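Local structure of probable UTP--glucose-1-phosphate uridylyltransferase YngB (Bacillus subtilis, 7O2N) at residues A[116-121]-A[212-217]; A[147-152]-A[206-211]. The protein catalyses the formation of UDP-glucose and diphosphate from UTP and alpha-D-glucose 1-phosphate, for glycolipid formation and wall teichoic acid glucosylation. All coordinates share one frame; numbering follows the deposited sequence.

Contact 1 (A[116-121]-A[212-217]); sequences CAEHFI and SIFSVL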
# COMPACT_ATOMS: atom_id res chain seq x y z
N CYS A 116 21.06 -6.27 -19.18
CA CYS A 116 21.25 -7.31 -18.18
C CYS A 116 20.55 -8.59 -18.63
O CYS A 116 21.03 -9.69 -18.39
CB CYS A 116 20.71 -6.88 -16.82
SG CYS A 116 21.62 -5.51 -16.04
N ALA A 117 19.42 -8.43 -19.33
CA ALA A 117 18.56 -9.53 -19.69
C ALA A 117 19.17 -10.39 -20.79
O ALA A 117 18.67 -11.49 -21.05
CB ALA A 117 17.25 -8.94 -20.13
N GLU A 118 20.25 -9.88 -21.41
CA GLU A 118 20.76 -10.34 -22.70
C GLU A 118 20.81 -11.86 -22.75
O GLU A 118 20.16 -12.47 -23.59
CB GLU A 118 22.13 -9.73 -22.99
CG GLU A 118 22.72 -10.21 -24.30
CD GLU A 118 24.04 -9.56 -24.68
OE1 GLU A 118 24.37 -8.49 -24.11
OE2 GLU A 118 24.74 -10.12 -25.55
N HIS A 119 21.59 -12.45 -21.83
CA HIS A 119 21.96 -13.86 -21.88
C HIS A 119 20.76 -14.72 -21.54
O HIS A 119 20.68 -15.88 -21.95
CB HIS A 119 23.17 -14.12 -20.97
CG HIS A 119 24.42 -13.44 -21.43
ND1 HIS A 119 25.36 -14.08 -22.22
CD2 HIS A 119 24.89 -12.18 -21.24
CE1 HIS A 119 26.35 -13.26 -22.49
NE2 HIS A 119 26.08 -12.09 -21.91
N PHE A 120 19.81 -14.13 -20.81
CA PHE A 120 18.65 -14.85 -20.32
C PHE A 120 17.69 -15.13 -21.48
O PHE A 120 17.18 -16.24 -21.59
CB PHE A 120 17.99 -14.13 -19.15
CG PHE A 120 16.56 -14.53 -18.92
CD1 PHE A 120 16.25 -15.73 -18.31
CD2 PHE A 120 15.52 -13.71 -19.33
CE1 PHE A 120 14.93 -16.10 -18.07
CE2 PHE A 120 14.20 -14.09 -19.12
CZ PHE A 120 13.91 -15.28 -18.48
N ILE A 121 17.44 -14.12 -22.32
CA ILE A 121 16.55 -14.34 -23.45
C ILE A 121 17.38 -14.91 -24.60
O ILE A 121 16.92 -15.75 -25.36
CB ILE A 121 15.71 -13.09 -23.85
CG1 ILE A 121 16.56 -11.86 -24.17
CG2 ILE A 121 14.64 -12.77 -22.81
CD1 ILE A 121 16.09 -10.66 -23.40
N SER A 212 18.59 -8.84 -31.77
CA SER A 212 19.35 -7.80 -32.47
C SER A 212 19.57 -6.60 -31.56
O SER A 212 20.67 -6.07 -31.51
CB SER A 212 18.65 -7.37 -33.73
OG SER A 212 17.54 -8.22 -33.99
N ILE A 213 18.51 -6.21 -30.84
CA ILE A 213 18.48 -4.97 -30.07
C ILE A 213 19.64 -4.93 -29.07
O ILE A 213 19.98 -3.86 -28.56
CB ILE A 213 17.10 -4.77 -29.40
CG1 ILE A 213 16.76 -3.29 -29.25
CG2 ILE A 213 16.97 -5.52 -28.10
CD1 ILE A 213 16.52 -2.58 -30.57
N PHE A 214 20.25 -6.09 -28.81
CA PHE A 214 21.32 -6.16 -27.82
C PHE A 214 22.57 -5.47 -28.34
O PHE A 214 23.10 -4.57 -27.70
CB PHE A 214 21.51 -7.59 -27.32
CG PHE A 214 20.43 -7.99 -26.36
CD1 PHE A 214 20.12 -7.18 -25.27
CD2 PHE A 214 19.69 -9.15 -26.56
CE1 PHE A 214 19.11 -7.52 -24.39
CE2 PHE A 214 18.67 -9.49 -25.68
CZ PHE A 214 18.38 -8.67 -24.60
N SER A 215 23.02 -5.93 -29.52
CA SER A 215 24.11 -5.32 -30.27
C SER A 215 23.91 -3.81 -30.29
O SER A 215 24.72 -3.04 -29.75
CB SER A 215 24.13 -5.87 -31.67
OG SER A 215 23.48 -7.13 -31.72
N VAL A 216 22.78 -3.43 -30.89
CA VAL A 216 22.32 -2.06 -31.01
C VAL A 216 22.57 -1.32 -29.70
O VAL A 216 23.20 -0.25 -29.70
CB VAL A 216 20.84 -2.02 -31.42
CG1 VAL A 216 20.39 -0.60 -31.71
CG2 VAL A 216 20.54 -2.93 -32.61
N LEU A 217 22.10 -1.90 -28.58
CA LEU A 217 22.12 -1.21 -27.30
C LEU A 217 23.56 -1.06 -26.80
O LEU A 217 23.86 -0.10 -26.09
CB LEU A 217 21.23 -1.94 -26.28
CG LEU A 217 19.82 -1.36 -26.06
CD1 LEU A 217 18.85 -2.43 -25.62
CD2 LEU A 217 19.84 -0.21 -25.07
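Phe-214, in the first turn of helix 213-219, lays one ring face over the backbone of Glu-118 and sets part of its rim against Ile-121. Two residues earlier, Ser-212 leads into the helix: its O accepts a hydrogen bond from Ser-215 OG at 3.0 Å, a use of the short hydroxyl that suits an exposed helix start. Ile-213, buried, packs on Phe-126 of strand 125-129 and on Val-237 of helix 230-240, as suits a branched apolar side chain. This is the layered alpha/beta build of a GT-A nucleotidyltransferase, with helices covering a mixed central sheet. Phe-214 comes next, its CG anti to the carbonyl carbon (chi1 -75°), and aims its ring at helix 118-121. Glu-118 CA sits 3.7 Å from the ring centroid of Phe-214 and 20° off the normal, a CH-pi contact over the face. The extended Glu-118 chain slides past the ring in the opposite sense, with CG 3.8 Å from Phe-214 CG; its methylenes lie along the ring, and the carboxylate of this partly exposed residue is nearly parallel to it, the planes 14° apart. Ile-121 CG1 lies in the ring plane, 3.5 Å from Phe-214 CE2, a place suited to a branched aliphatic chain. Phe-126 meets the same ring almost parallel. Farther on, Leu-217 packs on Val-114 and Leu-115 of helix 109-116.

Contact 2 (A[147-152]-A[206-211]); sequences DVYDVY and RYVLNS
Tyr-149, reaching from helix 141-152, touches two residues of strand 206-210 with different parts of its side chain: Val-208 meets the hydrocarbon base of the ring, Asn-210 the hydroxyl end. On Val-208 a single methyl does the work. Val-208 CG1 lies 3.8 Å from Tyr-149 CD1. It makes a CH-pi contact with that ring, off-centre, 30° from the normal. The two side chains cross at about a right angle, and a beta-branched valine suits the spot because it can offer one methyl to the ring while staying compact within the strand. At the far end the amide of Asn-210 is turned 57° from the ring plane, and its CG comes within 3.3 Å of Tyr-149 OH.

The first torsion of Tyr-149 prepares this meeting. With CG anti to the backbone N (chi1 -177°), Tyr-149 projects its ring from the helix toward the sheet, where Val-4, Pro-125 and Val-156 also pack against it. Val-208 adds contacts with Leu-142 and Leu-145 of the same helix, and the strand is fixed by backbone hydrogen bonds on both flanks, Val-208 with Val-156 and Leu-209 with Phe-126. Helix-on-sheet packing of this kind belongs to the alpha/beta core of the nucleotidyltransferase fold.

The contact thus grades from apolar to polar along one tyrosine. Val-208 is buried against helix 141-152, one methyl on the ring, whereas the phenol hydroxyl meets the amide at Asn-210. A phenol hydroxyl and a carboxamide can each donate and accept, which makes them compatible neighbours where both residues are partly exposed, while the ring and Val-208 keep the apolar side.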
# COMPACT_ATOMS: atom_id res chain seq x y z
N ASP A 147 0.81 -9.63 -31.39
CA ASP A 147 0.06 -9.99 -32.57
C ASP A 147 0.57 -9.20 -33.77
O ASP A 147 0.69 -9.75 -34.87
CB ASP A 147 -1.44 -10.01 -32.28
CG ASP A 147 -1.80 -11.16 -31.37
OD1 ASP A 147 -0.87 -11.84 -30.91
OD2 ASP A 147 -3.00 -11.37 -31.13
N VAL A 148 0.92 -7.93 -33.53
CA VAL A 148 1.57 -7.16 -34.58
C VAL A 148 2.96 -7.74 -34.85
O VAL A 148 3.40 -7.74 -36.01
CB VAL A 148 1.54 -5.62 -34.37
CG1 VAL A 148 1.00 -5.23 -33.00
CG2 VAL A 148 2.85 -4.90 -34.69
N TYR A 149 3.63 -8.26 -33.81
CA TYR A 149 4.94 -8.86 -34.01
C TYR A 149 4.87 -10.09 -34.92
O TYR A 149 5.60 -10.15 -35.92
CB TYR A 149 5.64 -9.23 -32.70
CG TYR A 149 7.03 -9.78 -32.93
CD1 TYR A 149 8.07 -8.90 -33.20
CD2 TYR A 149 7.29 -11.15 -32.95
CE1 TYR A 149 9.34 -9.36 -33.47
CE2 TYR A 149 8.56 -11.62 -33.25
CZ TYR A 149 9.59 -10.72 -33.50
OH TYR A 149 10.87 -11.09 -33.77
N ASP A 150 4.00 -11.05 -34.56
CA ASP A 150 3.73 -12.25 -35.33
C ASP A 150 3.74 -11.94 -36.83
O ASP A 150 4.21 -12.76 -37.62
CB ASP A 150 2.41 -12.92 -34.95
CG ASP A 150 2.45 -13.81 -33.71
OD1 ASP A 150 1.37 -14.14 -33.19
OD2 ASP A 150 3.56 -14.14 -33.26
N VAL A 151 3.26 -10.76 -37.22
CA VAL A 151 3.17 -10.46 -38.64
C VAL A 151 4.41 -9.70 -39.09
O VAL A 151 5.21 -10.26 -39.82
CB VAL A 151 1.84 -9.82 -39.08
CG1 VAL A 151 0.68 -10.09 -38.12
CG2 VAL A 151 2.00 -8.35 -39.43
N TYR A 152 4.61 -8.45 -38.64
CA TYR A 152 5.70 -7.64 -39.18
C TYR A 152 7.08 -8.08 -38.68
O TYR A 152 8.08 -7.82 -39.35
CB TYR A 152 5.49 -6.15 -38.90
CG TYR A 152 4.22 -5.60 -39.49
CD1 TYR A 152 3.01 -5.76 -38.83
CD2 TYR A 152 4.23 -4.94 -40.70
CE1 TYR A 152 1.83 -5.27 -39.37
CE2 TYR A 152 3.06 -4.43 -41.25
CZ TYR A 152 1.86 -4.61 -40.58
OH TYR A 152 0.70 -4.13 -41.09
N ARG A 206 5.29 -0.54 -23.07
CA ARG A 206 5.18 -1.90 -23.59
C ARG A 206 6.03 -1.97 -24.84
O ARG A 206 6.03 -1.04 -25.64
CB ARG A 206 3.71 -2.25 -23.79
CG ARG A 206 2.96 -2.33 -22.48
CD ARG A 206 1.52 -2.80 -22.65
NE ARG A 206 0.80 -2.72 -21.39
CZ ARG A 206 0.53 -1.59 -20.72
NH1 ARG A 206 0.95 -0.41 -21.15
NH2 ARG A 206 -0.14 -1.68 -19.58
N TYR A 207 6.85 -3.03 -24.95
CA TYR A 207 7.70 -3.25 -26.11
C TYR A 207 7.79 -4.75 -26.38
O TYR A 207 7.75 -5.54 -25.45
CB TYR A 207 9.12 -2.73 -25.90
CG TYR A 207 9.25 -1.32 -25.40
CD1 TYR A 207 8.88 -0.95 -24.11
CD2 TYR A 207 9.86 -0.35 -26.19
CE1 TYR A 207 9.06 0.35 -23.64
CE2 TYR A 207 10.07 0.95 -25.73
CZ TYR A 207 9.66 1.30 -24.45
OH TYR A 207 9.86 2.58 -24.01
N VAL A 208 7.85 -5.11 -27.67
CA VAL A 208 8.41 -6.39 -28.08
C VAL A 208 9.67 -6.10 -28.88
O VAL A 208 9.69 -5.18 -29.70
CB VAL A 208 7.36 -7.23 -28.82
CG1 VAL A 208 7.97 -8.46 -29.46
CG2 VAL A 208 6.27 -7.65 -27.87
N LEU A 209 10.75 -6.83 -28.58
CA LEU A 209 12.06 -6.54 -29.15
C LEU A 209 12.71 -7.81 -29.72
O LEU A 209 12.32 -8.94 -29.41
CB LEU A 209 12.95 -5.92 -28.08
CG LEU A 209 12.50 -4.56 -27.55
CD1 LEU A 209 13.59 -3.96 -26.67
CD2 LEU A 209 12.17 -3.62 -28.70
N ASN A 210 13.73 -7.57 -30.55
CA ASN A 210 14.51 -8.66 -31.13
C ASN A 210 15.86 -8.72 -30.43
O ASN A 210 16.36 -7.70 -29.93
CB ASN A 210 14.63 -8.53 -32.65
CG ASN A 210 13.41 -9.05 -33.37
OD1 ASN A 210 12.86 -8.38 -34.23
ND2 ASN A 210 12.97 -10.24 -32.98
N SER A 211 16.42 -9.93 -30.39
CA SER A 211 17.77 -10.19 -29.91
C SER A 211 18.73 -9.13 -30.46
O SER A 211 19.56 -8.61 -29.72
CB SER A 211 18.19 -11.55 -30.33
OG SER A 211 17.04 -12.37 -30.54

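Overall arrangement
The two contacts lie on the same side of the chain's centre, their own centres about 15 Å apart. Helix 118-121 comes first, then helix 141-152, strand 206-210 and helix 213-219, so contact 2 is nested within the loop that contact 1 closes. Strand 206-210 runs antiparallel to strands 125-129 and 156-161 in the large mixed sheet and leads almost directly into helix 213-219, which makes one continuous piece of chain a partner in both contacts. Beyond this adjacency in sequence their segments do not touch. Contact 1 joins two helices to each other beside the sheet of the nucleotidyltransferase fold, and contact 2 packs helix 141-152 on strand 206-210 of that sheet.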